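Local coordinates for protein pterin-4-alpha-carbinolamine dehydratase MoaB2 (Mycobacterium marinum, PDB 3RFQ) that probably takes part in molybdenum cofactor biosynthesis as a molybdopterin-binding protein of the MogA/MoaB family, at residues 33-38 with 66-71; 70-75 with 102-107; 77-82 with 111-116; 91-96 with 149-154. All coordinates share one frame; numbering follows the deposited sequence.

Contact 1 of 4, residues 33-38 with 66-71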
loop_
_atom_site.group_PDB
_atom_site.type_symbol
_atom_site.label_atom_id
_atom_site.label_comp_id
_atom_site.label_asym_id
_atom_site.label_seq_id
_atom_site.Cartn_x
_atom_site.Cartn_y
_atom_site.Cartn_z
ATOM N N ALA C 33 -3.106 29.284 6.695
ATOM C CA ALA C 33 -2.426 28.778 5.497
ATOM C C ALA C 33 -2.258 29.798 4.372
ATOM O O ALA C 33 -2.990 30.803 4.297
ATOM C CB ALA C 33 -3.093 27.495 4.988
ATOM N N LEU C 34 -1.303 29.517 3.492
ATOM C CA LEU C 34 -1.121 30.279 2.255
ATOM C C LEU C 34 -0.970 29.290 1.108
ATOM O O LEU C 34 -0.328 28.251 1.267
ATOM C CB LEU C 34 0.148 31.143 2.331
ATOM C CG LEU C 34 0.443 32.019 1.098
ATOM C CD1 LEU C 34 -0.407 33.286 1.132
ATOM C CD2 LEU C 34 1.936 32.401 0.998
ATOM N N VAL C 35 -1.569 29.621 -0.028
ATOM C CA VAL C 35 -1.417 28.842 -1.257
ATOM C C VAL C 35 -0.460 29.568 -2.205
ATOM O O VAL C 35 -0.583 30.763 -2.411
ATOM C CB VAL C 35 -2.761 28.693 -1.994
ATOM C CG1 VAL C 35 -2.606 27.799 -3.232
ATOM C CG2 VAL C 35 -3.866 28.159 -1.027
ATOM N N VAL C 36 0.512 28.846 -2.748
ATOM C CA VAL C 36 1.430 29.395 -3.746
ATOM C C VAL C 36 1.214 28.635 -5.045
ATOM O O VAL C 36 1.515 27.453 -5.109
ATOM C CB VAL C 36 2.911 29.283 -3.302
ATOM C CG1 VAL C 36 3.863 29.796 -4.412
ATOM C CG2 VAL C 36 3.118 30.047 -2.031
ATOM N N VAL C 37 0.678 29.311 -6.061
ATOM C CA VAL C 37 0.504 28.722 -7.381
ATOM C C VAL C 37 1.710 29.019 -8.269
ATOM O O VAL C 37 1.980 30.170 -8.599
ATOM C CB VAL C 37 -0.821 29.179 -8.053
ATOM C CG1 VAL C 37 -0.930 28.645 -9.495
ATOM C CG2 VAL C 37 -2.020 28.721 -7.202
ATOM N N VAL C 38 2.445 27.966 -8.625
ATOM C CA VAL C 38 3.594 28.071 -9.495
ATOM C C VAL C 38 3.126 27.750 -10.878
ATOM O O VAL C 38 2.927 26.587 -11.225
ATOM C CB VAL C 38 4.703 27.079 -9.120
ATOM C CG1 VAL C 38 5.948 27.335 -9.983
ATOM C CG2 VAL C 38 5.039 27.182 -7.657
ATOM N N ASP C 66 -4.888 32.800 4.265
ATOM C CA ASP C 66 -4.435 34.176 4.072
ATOM C C ASP C 66 -4.773 34.664 2.668
ATOM O O ASP C 66 -5.200 35.813 2.491
ATOM C CB ASP C 66 -2.908 34.285 4.221
ATOM C CG ASP C 66 -2.435 34.359 5.669
ATOM O OD1 ASP C 66 -3.253 34.263 6.596
ATOM O OD2 ASP C 66 -1.211 34.529 5.875
ATOM N N GLY C 67 -4.560 33.791 1.685
ATOM C CA GLY C 67 -4.745 34.129 0.289
ATOM C C GLY C 67 -3.989 33.187 -0.627
ATOM O O GLY C 67 -3.499 32.154 -0.195
ATOM N N VAL C 68 -3.926 33.550 -1.903
ATOM C CA VAL C 68 -3.225 32.796 -2.925
ATOM C C VAL C 68 -2.215 33.755 -3.529
ATOM O O VAL C 68 -2.555 34.912 -3.790
ATOM C CB VAL C 68 -4.189 32.369 -4.072
ATOM C CG1 VAL C 68 -3.438 31.623 -5.178
ATOM C CG2 VAL C 68 -5.361 31.542 -3.551
ATOM N N VAL C 69 -0.991 33.265 -3.769
ATOM C CA VAL C 69 0.062 34.056 -4.423
ATOM C C VAL C 69 0.510 33.330 -5.687
ATOM O O VAL C 69 0.886 32.149 -5.631
ATOM C CB VAL C 69 1.274 34.275 -3.469
ATOM C CG1 VAL C 69 2.466 34.862 -4.220
ATOM C CG2 VAL C 69 0.872 35.164 -2.283
ATOM N N ALA C 70 0.455 34.026 -6.823
ATOM C CA ALA C 70 0.831 33.428 -8.110
ATOM C C ALA C 70 2.264 33.831 -8.420
ATOM O O ALA C 70 2.615 35.002 -8.306
ATOM C CB ALA C 70 -0.131 33.883 -9.249
ATOM N N VAL C 71 3.098 32.858 -8.770
ATOM C CA VAL C 71 4.458 33.153 -9.197
ATOM C C VAL C 71 4.813 32.370 -10.444
ATOM O O VAL C 71 4.219 31.323 -10.720
ATOM C CB VAL C 71 5.514 32.857 -8.110
ATOM C CG1 VAL C 71 5.459 33.880 -7.015
ATOM C CG2 VAL C 71 5.353 31.429 -7.552
#
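V36 and V71 meet methyl to methyl, with V36 CG1 3.8 Å from V71 CG2. Their side chains cross obliquely. In V71 the first torsion sets CG1 beside the backbone N (chi1 -73°). CG2 therefore takes the crowded position between N and the carbonyl carbon, where it also lies 3.7 Å from V37 O. On the opposite face V37 CG2 reaches V68 CG1 at 3.8 Å. Near the start of both segments L34 CD1 lies 3.6 Å from G67 O and also touches V69 CG2. G67 has no side chain to stand beside the leucine.

Behind these side chains two parallel strands run 20° apart. V35 and V37 each use both N-H and C=O toward segment 66-71. V35 N bonds to G67 O at 3.2 Å, almost straight at 176°. V69 N bonds to V35 O at 2.9 Å, and V37 N returns a bond to V69 O. V71 N closes the series on V37 O at 2.9 Å. D66 N adds a bond of 2.8 Å to A33 O, while its carboxylate forms a salt bridge with R32.

Helix 75-87 covers the face with L34, V38 and V71. Helix 51-60 covers the one with V35 and V68. On its other edge strand 31-38 is bonded to strand 92-96. The carbonyls of V35, V37 and V69 each accept an N-H and also a CA-H contact. The polar backbone is thus paired between two aliphatic faces, and the valine branches set the side-chain packing.

Contact 2 of 4, residues 70-75 with 102-107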
loop_
_atom_site.group_PDB
_atom_site.type_symbol
_atom_site.label_atom_id
_atom_site.label_comp_id
_atom_site.label_asym_id
_atom_site.label_seq_id
_atom_site.Cartn_x
_atom_site.Cartn_y
_atom_site.Cartn_z
ATOM N N ALA C 70 0.455 34.026 -6.823
ATOM C CA ALA C 70 0.831 33.428 -8.110
ATOM C C ALA C 70 2.264 33.831 -8.420
ATOM O O ALA C 70 2.615 35.002 -8.306
ATOM C CB ALA C 70 -0.131 33.883 -9.249
ATOM N N VAL C 71 3.098 32.858 -8.770
ATOM C CA VAL C 71 4.458 33.153 -9.197
ATOM C C VAL C 71 4.813 32.370 -10.444
ATOM O O VAL C 71 4.219 31.323 -10.720
ATOM C CB VAL C 71 5.514 32.857 -8.110
ATOM C CG1 VAL C 71 5.459 33.880 -7.015
ATOM C CG2 VAL C 71 5.353 31.429 -7.552
ATOM N N GLU C 72 5.797 32.897 -11.175
ATOM C CA GLU C 72 6.378 32.238 -12.328
ATOM C C GLU C 72 7.182 31.024 -11.872
ATOM O O GLU C 72 7.591 30.942 -10.704
ATOM C CB GLU C 72 7.336 33.174 -13.062
ATOM C CG GLU C 72 6.718 34.332 -13.773
ATOM C CD GLU C 72 7.760 35.205 -14.436
ATOM O OE1 GLU C 72 7.791 36.395 -14.110
ATOM O OE2 GLU C 72 8.562 34.709 -15.269
ATOM N N ALA C 73 7.418 30.102 -12.806
ATOM C CA ALA C 73 8.266 28.935 -12.561
ATOM C C ALA C 73 9.714 29.405 -12.582
ATOM O O ALA C 73 10.490 29.111 -13.498
ATOM C CB ALA C 73 8.014 27.874 -13.604
ATOM N N ASP C 74 10.055 30.176 -11.565
ATOM C CA ASP C 74 11.352 30.808 -11.454
ATOM C C ASP C 74 11.790 30.636 -10.001
ATOM O O ASP C 74 11.029 30.917 -9.068
ATOM C CB ASP C 74 11.241 32.287 -11.821
ATOM C CG ASP C 74 12.526 33.043 -11.581
ATOM O OD1 ASP C 74 13.386 33.034 -12.486
ATOM O OD2 ASP C 74 12.675 33.633 -10.482
ATOM N N GLU C 75 13.017 30.154 -9.838
ATOM C CA GLU C 75 13.568 29.745 -8.552
ATOM C C GLU C 75 13.573 30.876 -7.533
ATOM O O GLU C 75 13.184 30.678 -6.385
ATOM C CB GLU C 75 14.989 29.203 -8.762
ATOM C CG GLU C 75 15.329 27.998 -7.906
ATOM C CD GLU C 75 16.628 27.307 -8.349
ATOM O OE1 GLU C 75 16.803 27.050 -9.573
ATOM O OE2 GLU C 75 17.475 27.025 -7.465
ATOM N N THR C 102 10.636 18.651 -16.353
ATOM C CA THR C 102 11.051 19.598 -17.394
ATOM C C THR C 102 11.964 20.663 -16.761
ATOM O O THR C 102 12.133 20.684 -15.518
ATOM C CB THR C 102 9.866 20.290 -18.076
ATOM O OG1 THR C 102 9.360 21.301 -17.199
ATOM C CG2 THR C 102 8.754 19.285 -18.435
ATOM N N PRO C 103 12.561 21.541 -17.593
ATOM C CA PRO C 103 13.617 22.351 -16.982
ATOM C C PRO C 103 13.055 23.444 -16.101
ATOM O O PRO C 103 13.755 23.942 -15.221
ATOM C CB PRO C 103 14.363 22.969 -18.196
ATOM C CG PRO C 103 13.543 22.567 -19.457
ATOM C CD PRO C 103 12.254 21.970 -18.982
ATOM N N ARG C 104 11.806 23.816 -16.367
ATOM C CA ARG C 104 11.107 24.841 -15.609
ATOM C C ARG C 104 10.551 24.310 -14.313
ATOM O O ARG C 104 9.971 25.087 -13.555
ATOM C CB ARG C 104 9.943 25.447 -16.426
ATOM C CG ARG C 104 10.366 26.301 -17.642
ATOM C CD ARG C 104 11.048 27.622 -17.250
ATOM N NE ARG C 104 10.115 28.632 -16.738
ATOM C CZ ARG C 104 10.428 29.924 -16.579
ATOM N NH1 ARG C 104 11.646 30.364 -16.890
ATOM N NH2 ARG C 104 9.525 30.781 -16.110
ATOM N N ASP C 105 10.691 23.006 -14.056
ATOM C CA ASP C 105 10.076 22.423 -12.874
ATOM C C ASP C 105 11.004 22.595 -11.676
ATOM O O ASP C 105 11.698 21.633 -11.265
ATOM C CB ASP C 105 9.741 20.953 -13.094
ATOM C CG ASP C 105 8.488 20.745 -13.956
ATOM O OD1 ASP C 105 7.370 21.057 -13.477
ATOM O OD2 ASP C 105 8.627 20.215 -15.087
ATOM N N VAL C 106 11.027 23.819 -11.138
ATOM C CA VAL C 106 12.038 24.221 -10.150
ATOM C C VAL C 106 11.537 24.400 -8.701
ATOM O O VAL C 106 12.309 24.803 -7.827
ATOM C CB VAL C 106 12.835 25.480 -10.597
ATOM C CG1 VAL C 106 13.729 25.165 -11.820
ATOM C CG2 VAL C 106 11.902 26.646 -10.890
ATOM N N THR C 107 10.268 24.082 -8.451
ATOM C CA THR C 107 9.690 24.218 -7.103
ATOM C C THR C 107 10.505 23.440 -6.051
ATOM O O THR C 107 10.800 23.989 -4.972
ATOM C CB THR C 107 8.217 23.792 -7.066
ATOM O OG1 THR C 107 7.472 24.521 -8.056
ATOM C CG2 THR C 107 7.588 23.990 -5.691
#
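R104 packs its bent side chain against A73. CB begins the contact at 4.2 Å from A73 CB. The chain then turns at chi2 (-69°), which places CD 4.1 Å from A73 O, and it bends again at chi3. NE lies 3.3 Å from A73 O and also near A73 CB. CZ is closer still, 3.2 Å from A73 O. NH2 is as near to that oxygen as CZ, but the angle is too poor for a hydrogen bond. A73 O instead sits over one face of the guanidinium, 3.0 Å above its plane and offset toward the rim. At the edge, near the plane, E72 OE2 stands 4.1 Å from R104 NH2. The carboxylate and guanidinium planes are 22° apart, and the opposite charges are near each other without direct contact. The salt bridge of NH2 is made with D40, whose OD1 also accepts A73 N. D40 thus holds both sides of the contact.

A73 CB points toward the other segment and meets R104 O at 3.4 Å. Further on, V106 CG2 covers the backbone at the start of helix 75-87, 3.8 Å from E75 N. D74 is the N-cap of that helix, its OD2 bonded to D77 N.

A type I turn from T102 to D105 shapes the other segment, and D105 OD2 accepts T102 N. This turn follows the Gly-Gly-Thr-Gly sequence after strand 92-96. That glycine-rich loop is a signature of the MogA/MoaB family and, as in relatives, probably borders the molybdopterin site.

Contact 3 of 4, residues 77-82 with 111-116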
loop_
_atom_site.group_PDB
_atom_site.type_symbol
_atom_site.label_atom_id
_atom_site.label_comp_id
_atom_site.label_asym_id
_atom_site.label_seq_id
_atom_site.Cartn_x
_atom_site.Cartn_y
_atom_site.Cartn_z
ATOM N N ASP C 77 11.683 33.690 -7.650
ATOM C CA ASP C 77 10.327 34.135 -7.351
ATOM C C ASP C 77 9.636 33.172 -6.394
ATOM O O ASP C 77 9.005 33.619 -5.422
ATOM C CB ASP C 77 9.502 34.412 -8.615
ATOM C CG ASP C 77 10.029 35.633 -9.406
ATOM O OD1 ASP C 77 10.838 36.424 -8.853
ATOM O OD2 ASP C 77 9.641 35.808 -10.590
ATOM N N ILE C 78 9.794 31.869 -6.639
ATOM C CA ILE C 78 9.217 30.854 -5.767
ATOM C C ILE C 78 9.816 30.968 -4.371
ATOM O O ILE C 78 9.093 31.026 -3.383
ATOM C CB ILE C 78 9.408 29.431 -6.316
ATOM C CG1 ILE C 78 8.776 29.297 -7.700
ATOM C CG2 ILE C 78 8.789 28.430 -5.372
ATOM C CD1 ILE C 78 9.191 28.025 -8.427
ATOM N N ARG C 79 11.139 31.051 -4.298
ATOM C CA ARG C 79 11.851 31.175 -3.029
ATOM C C ARG C 79 11.433 32.419 -2.233
ATOM O O ARG C 79 11.216 32.357 -1.012
ATOM C CB ARG C 79 13.344 31.189 -3.313
ATOM C CG ARG C 79 14.233 31.079 -2.109
ATOM C CD ARG C 79 15.690 31.052 -2.580
ATOM N NE ARG C 79 16.000 29.719 -3.114
ATOM C CZ ARG C 79 16.789 29.501 -4.166
ATOM N NH1 ARG C 79 17.331 30.543 -4.808
ATOM N NH2 ARG C 79 17.006 28.242 -4.589
ATOM N N ASN C 80 11.312 33.552 -2.916
ATOM C CA ASN C 80 10.836 34.770 -2.257
ATOM C C ASN C 80 9.413 34.653 -1.718
ATOM O O ASN C 80 9.133 35.171 -0.639
ATOM C CB ASN C 80 10.948 35.992 -3.171
ATOM C CG ASN C 80 12.385 36.467 -3.340
ATOM O OD1 ASN C 80 13.334 35.818 -2.875
ATOM N ND2 ASN C 80 12.557 37.613 -4.016
ATOM N N ALA C 81 8.517 34.012 -2.464
ATOM C CA ALA C 81 7.149 33.844 -1.991
ATOM C C ALA C 81 7.122 32.980 -0.721
ATOM O O ALA C 81 6.368 33.260 0.213
ATOM C CB ALA C 81 6.273 33.237 -3.073
ATOM N N LEU C 82 7.957 31.945 -0.683
ATOM C CA LEU C 82 7.999 31.057 0.469
ATOM C C LEU C 82 8.598 31.719 1.687
ATOM O O LEU C 82 8.080 31.520 2.795
ATOM C CB LEU C 82 8.745 29.755 0.170
ATOM C CG LEU C 82 8.207 28.899 -0.975
ATOM C CD1 LEU C 82 9.249 27.833 -1.332
ATOM C CD2 LEU C 82 6.854 28.295 -0.612
ATOM N N THR C 111 12.372 25.150 -2.964
ATOM C CA THR C 111 11.903 24.769 -1.631
ATOM C C THR C 111 13.044 24.248 -0.743
ATOM O O THR C 111 13.161 24.632 0.420
ATOM C CB THR C 111 10.748 23.772 -1.742
ATOM O OG1 THR C 111 9.703 24.401 -2.490
ATOM C CG2 THR C 111 10.222 23.350 -0.352
ATOM N N ARG C 112 13.902 23.406 -1.294
ATOM C CA ARG C 112 14.983 22.796 -0.509
ATOM C C ARG C 112 15.829 23.833 0.232
ATOM O O ARG C 112 16.241 23.598 1.364
ATOM C CB ARG C 112 15.905 21.965 -1.417
ATOM C CG ARG C 112 16.839 21.006 -0.665
ATOM C CD ARG C 112 17.560 20.065 -1.649
ATOM N NE ARG C 112 16.653 19.137 -2.351
ATOM C CZ ARG C 112 16.426 19.112 -3.669
ATOM N NH1 ARG C 112 17.032 19.968 -4.490
ATOM N NH2 ARG C 112 15.589 18.219 -4.174
ATOM N N GLU C 113 16.077 24.963 -0.426
ATOM C CA GLU C 113 16.921 26.030 0.105
ATOM C C GLU C 113 16.391 26.665 1.375
ATOM O O GLU C 113 17.163 27.047 2.256
ATOM C CB GLU C 113 17.106 27.122 -0.942
ATOM C CG GLU C 113 18.222 26.843 -1.894
ATOM C CD GLU C 113 19.530 26.566 -1.165
ATOM O OE1 GLU C 113 20.069 27.524 -0.541
ATOM O OE2 GLU C 113 19.991 25.390 -1.218
ATOM N N ILE C 114 15.074 26.784 1.460
ATOM C CA ILE C 114 14.471 27.409 2.617
ATOM C C ILE C 114 14.056 26.424 3.720
ATOM O O ILE C 114 13.740 26.877 4.812
ATOM C CB ILE C 114 13.322 28.360 2.228
ATOM C CG1 ILE C 114 12.192 27.624 1.515
ATOM C CG2 ILE C 114 13.848 29.425 1.312
ATOM C CD1 ILE C 114 11.094 27.188 2.406
ATOM N N LEU C 115 14.066 25.110 3.467
ATOM C CA LEU C 115 13.698 24.142 4.522
ATOM C C LEU C 115 14.763 23.981 5.617
ATOM O O LEU C 115 15.948 23.906 5.317
ATOM C CB LEU C 115 13.346 22.789 3.928
ATOM C CG LEU C 115 12.066 22.683 3.085
ATOM C CD1 LEU C 115 11.920 21.243 2.589
ATOM C CD2 LEU C 115 10.823 23.141 3.859
ATOM N N ASP C 116 14.342 23.941 6.882
ATOM C CA ASP C 116 15.275 23.629 7.982
ATOM C C ASP C 116 15.436 22.117 8.105
ATOM O O ASP C 116 16.532 21.609 8.369
ATOM C CB ASP C 116 14.821 24.228 9.332
ATOM C CG ASP C 116 14.869 25.752 9.355
ATOM O OD1 ASP C 116 15.741 26.345 8.677
ATOM O OD2 ASP C 116 14.031 26.371 10.063
#
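R79 leans its guanidinium on the aliphatic part of E113 and does not meet its carboxylate. NH2 lies 3.3 Å from E113 CG, and NE is 3.6 Å from E113 CB. The approach to the guanidinium is oblique, and the two charged planes stand 84° apart. R79 NH2 and E113 OE1 remain 5.1 Å from each other, so any attraction between them is probably modest. NH2 has its salt bridge within its own helix, with E75. NE is buried here and has no hydrogen-bonding partner in the model. The arginine leaves its helix with CG anti to the backbone N (chi1 -170°) and bends at chi3. Its stem slides past I114 in the opposite direction, bringing R79 CG 3.8 Å from I114 CG2.

This packing joins helix 75-87 to the segment 111-114. Helix 75-87 is the connection of a beta-alpha-beta crossover from strand 63-71 to strand 92-96. Both partners rest on strand 151-156, where V153 touches L82 and T111.

L82 and T111 cross at about a right angle. CD1 of L82 is 3.7 Å from T111 OG1, a plain packing contact. The hydroxyl is engaged elsewhere, with T107 O and N155 ND2. I114 carries CG1 between its backbone N and carbonyl carbon (chi1 61°). From there CG1 lies 4.1 Å from L82 CD1. The tip, I114 CD1, comes equally near L82 CB. The backbone oxygen of I114 bonds to the hydroxyl of S148 on strand 145-148.

Contact 4 of 4, residues 91-96 with 149-154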
loop_
_atom_site.group_PDB
_atom_site.type_symbol
_atom_site.label_atom_id
_atom_site.label_comp_id
_atom_site.label_asym_id
_atom_site.label_seq_id
_atom_site.Cartn_x
_atom_site.Cartn_y
_atom_site.Cartn_z
ATOM N N ASP C 91 1.237 29.015 9.205
ATOM C CA ASP C 91 1.498 27.655 9.715
ATOM C C ASP C 91 1.748 26.616 8.615
ATOM O O ASP C 91 2.567 25.710 8.797
ATOM C CB ASP C 91 0.382 27.158 10.649
ATOM C CG ASP C 91 0.160 28.082 11.821
ATOM O OD1 ASP C 91 1.034 28.167 12.737
ATOM O OD2 ASP C 91 -0.900 28.730 11.810
ATOM N N LEU C 92 1.025 26.763 7.497
ATOM C CA LEU C 92 1.047 25.811 6.381
ATOM C C LEU C 92 1.108 26.526 5.044
ATOM O O LEU C 92 0.219 27.319 4.716
ATOM C CB LEU C 92 -0.192 24.908 6.407
ATOM C CG LEU C 92 -0.357 23.939 5.211
ATOM C CD1 LEU C 92 0.893 23.056 4.995
ATOM C CD2 LEU C 92 -1.594 23.068 5.332
ATOM N N VAL C 93 2.158 26.263 4.280
ATOM C CA VAL C 93 2.200 26.673 2.884
ATOM C C VAL C 93 2.020 25.443 1.972
ATOM O O VAL C 93 2.776 24.487 2.073
ATOM C CB VAL C 93 3.510 27.421 2.525
ATOM C CG1 VAL C 93 3.511 27.855 1.009
ATOM C CG2 VAL C 93 3.693 28.638 3.417
ATOM N N VAL C 94 1.027 25.493 1.086
ATOM C CA VAL C 94 0.869 24.475 0.060
ATOM C C VAL C 94 1.177 25.188 -1.256
ATOM O O VAL C 94 0.516 26.172 -1.577
ATOM C CB VAL C 94 -0.584 23.909 0.067
ATOM C CG1 VAL C 94 -0.794 22.908 -1.039
ATOM C CG2 VAL C 94 -0.919 23.267 1.418
ATOM N N SER C 95 2.209 24.744 -1.988
ATOM C CA SER C 95 2.461 25.232 -3.356
ATOM C C SER C 95 1.870 24.231 -4.359
ATOM O O SER C 95 1.735 23.057 -4.048
ATOM C CB SER C 95 3.967 25.421 -3.612
ATOM O OG SER C 95 4.670 24.178 -3.615
ATOM N N VAL C 96 1.518 24.699 -5.552
ATOM C CA VAL C 96 0.941 23.857 -6.575
ATOM C C VAL C 96 1.702 24.088 -7.878
ATOM O O VAL C 96 1.790 25.241 -8.384
ATOM C CB VAL C 96 -0.587 24.142 -6.736
ATOM C CG1 VAL C 96 -1.123 23.650 -8.072
ATOM C CG2 VAL C 96 -1.333 23.435 -5.666
ATOM N N GLY C 149 11.514 27.456 9.733
ATOM C CA GLY C 149 11.157 28.129 10.992
ATOM C C GLY C 149 10.036 27.388 11.707
ATOM O O GLY C 149 10.221 26.280 12.152
ATOM N N SER C 150 8.862 27.994 11.797
ATOM C CA SER C 150 7.704 27.305 12.364
ATOM C C SER C 150 6.624 26.987 11.317
ATOM O O SER C 150 5.478 26.679 11.656
ATOM C CB SER C 150 7.119 28.131 13.514
ATOM O OG SER C 150 8.046 28.142 14.580
ATOM N N THR C 151 7.013 27.041 10.046
ATOM C CA THR C 151 6.078 26.852 8.959
ATOM C C THR C 151 6.265 25.520 8.267
ATOM O O THR C 151 7.370 25.198 7.815
ATOM C CB THR C 151 6.217 27.981 7.908
ATOM O OG1 THR C 151 5.960 29.253 8.536
ATOM C CG2 THR C 151 5.231 27.770 6.745
ATOM N N LEU C 152 5.173 24.768 8.156
ATOM C CA LEU C 152 5.141 23.551 7.333
ATOM C C LEU C 152 4.898 23.927 5.858
ATOM O O LEU C 152 3.955 24.646 5.560
ATOM C CB LEU C 152 4.072 22.557 7.857
ATOM C CG LEU C 152 3.766 21.312 6.992
ATOM C CD1 LEU C 152 4.974 20.335 6.819
ATOM C CD2 LEU C 152 2.525 20.560 7.521
ATOM N N VAL C 153 5.756 23.455 4.953
ATOM C CA VAL C 153 5.644 23.741 3.511
ATOM C C VAL C 153 5.544 22.411 2.774
ATOM O O VAL C 153 6.360 21.524 2.987
ATOM C CB VAL C 153 6.919 24.443 2.984
ATOM C CG1 VAL C 153 6.859 24.708 1.452
ATOM C CG2 VAL C 153 7.215 25.732 3.789
ATOM N N VAL C 154 4.548 22.285 1.914
ATOM C CA VAL C 154 4.312 21.058 1.141
ATOM C C VAL C 154 4.170 21.419 -0.330
ATOM O O VAL C 154 3.406 22.316 -0.655
ATOM C CB VAL C 154 3.037 20.320 1.674
ATOM C CG1 VAL C 154 2.743 19.036 0.844
ATOM C CG2 VAL C 154 3.231 19.971 3.184
#
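L92 and L152, V93 and V153, and V94 and V154 are paired in register on two parallel strands whose directions differ by 14°. L152 N bonds to D91 O at 2.8 Å. V93 N then bonds to L152 O at 2.7 Å, and V154 N to V93 O at 2.8 Å. S95 N ends the series on V154 O at 3.0 Å.

The two leucines lie side by side and point the same way. L92 turns its CD1 at chi2 (54°) to lie 3.9 Å from L152 CD2 and 3.5 Å from L152 O. The same methyl also touches V154 CG2. On the other face V93 CG2 meets T151 CG2 at 3.8 Å. The polar groups at the ends find partners beyond the two strands: T151 OG1 bonds to V90 O, S95 OG to N155, and D91 OD2 to R32 N.

This pair lies near the centre of the chain. L92 and V94 pack on helix 51-60, while L152 and V154 pack on helix 160-180. V93 packs on L82 and A85 of helix 75-87. Strand 31-38 is bonded along the other edge of strand 92-96, and strand 145-148 runs antiparallel beside strand 151-156.

Overall arrangement
Contacts 1 and 4 lie in one sheet, their centres about 11 Å apart. Strand 31-38 of contact 1 is bonded to strand 92-96 of contact 4, giving the parallel order 63-71, 31-38, 92-96, 151-156. Contact 2 continues from strand 63-71, sharing A70 and V71 with contact 1; their centres are about 14 Å apart. Contact 3 packs two helices over the sheet, its centre about 10 Å from that of contact 4 and about 12 Å from that of contact 2. Along the chain contact 1 closes before contacts 3 and 4 open, while the segments of contacts 2, 3 and 4 alternate. All four build a single alpha/beta domain, probably the molybdopterin-binding one.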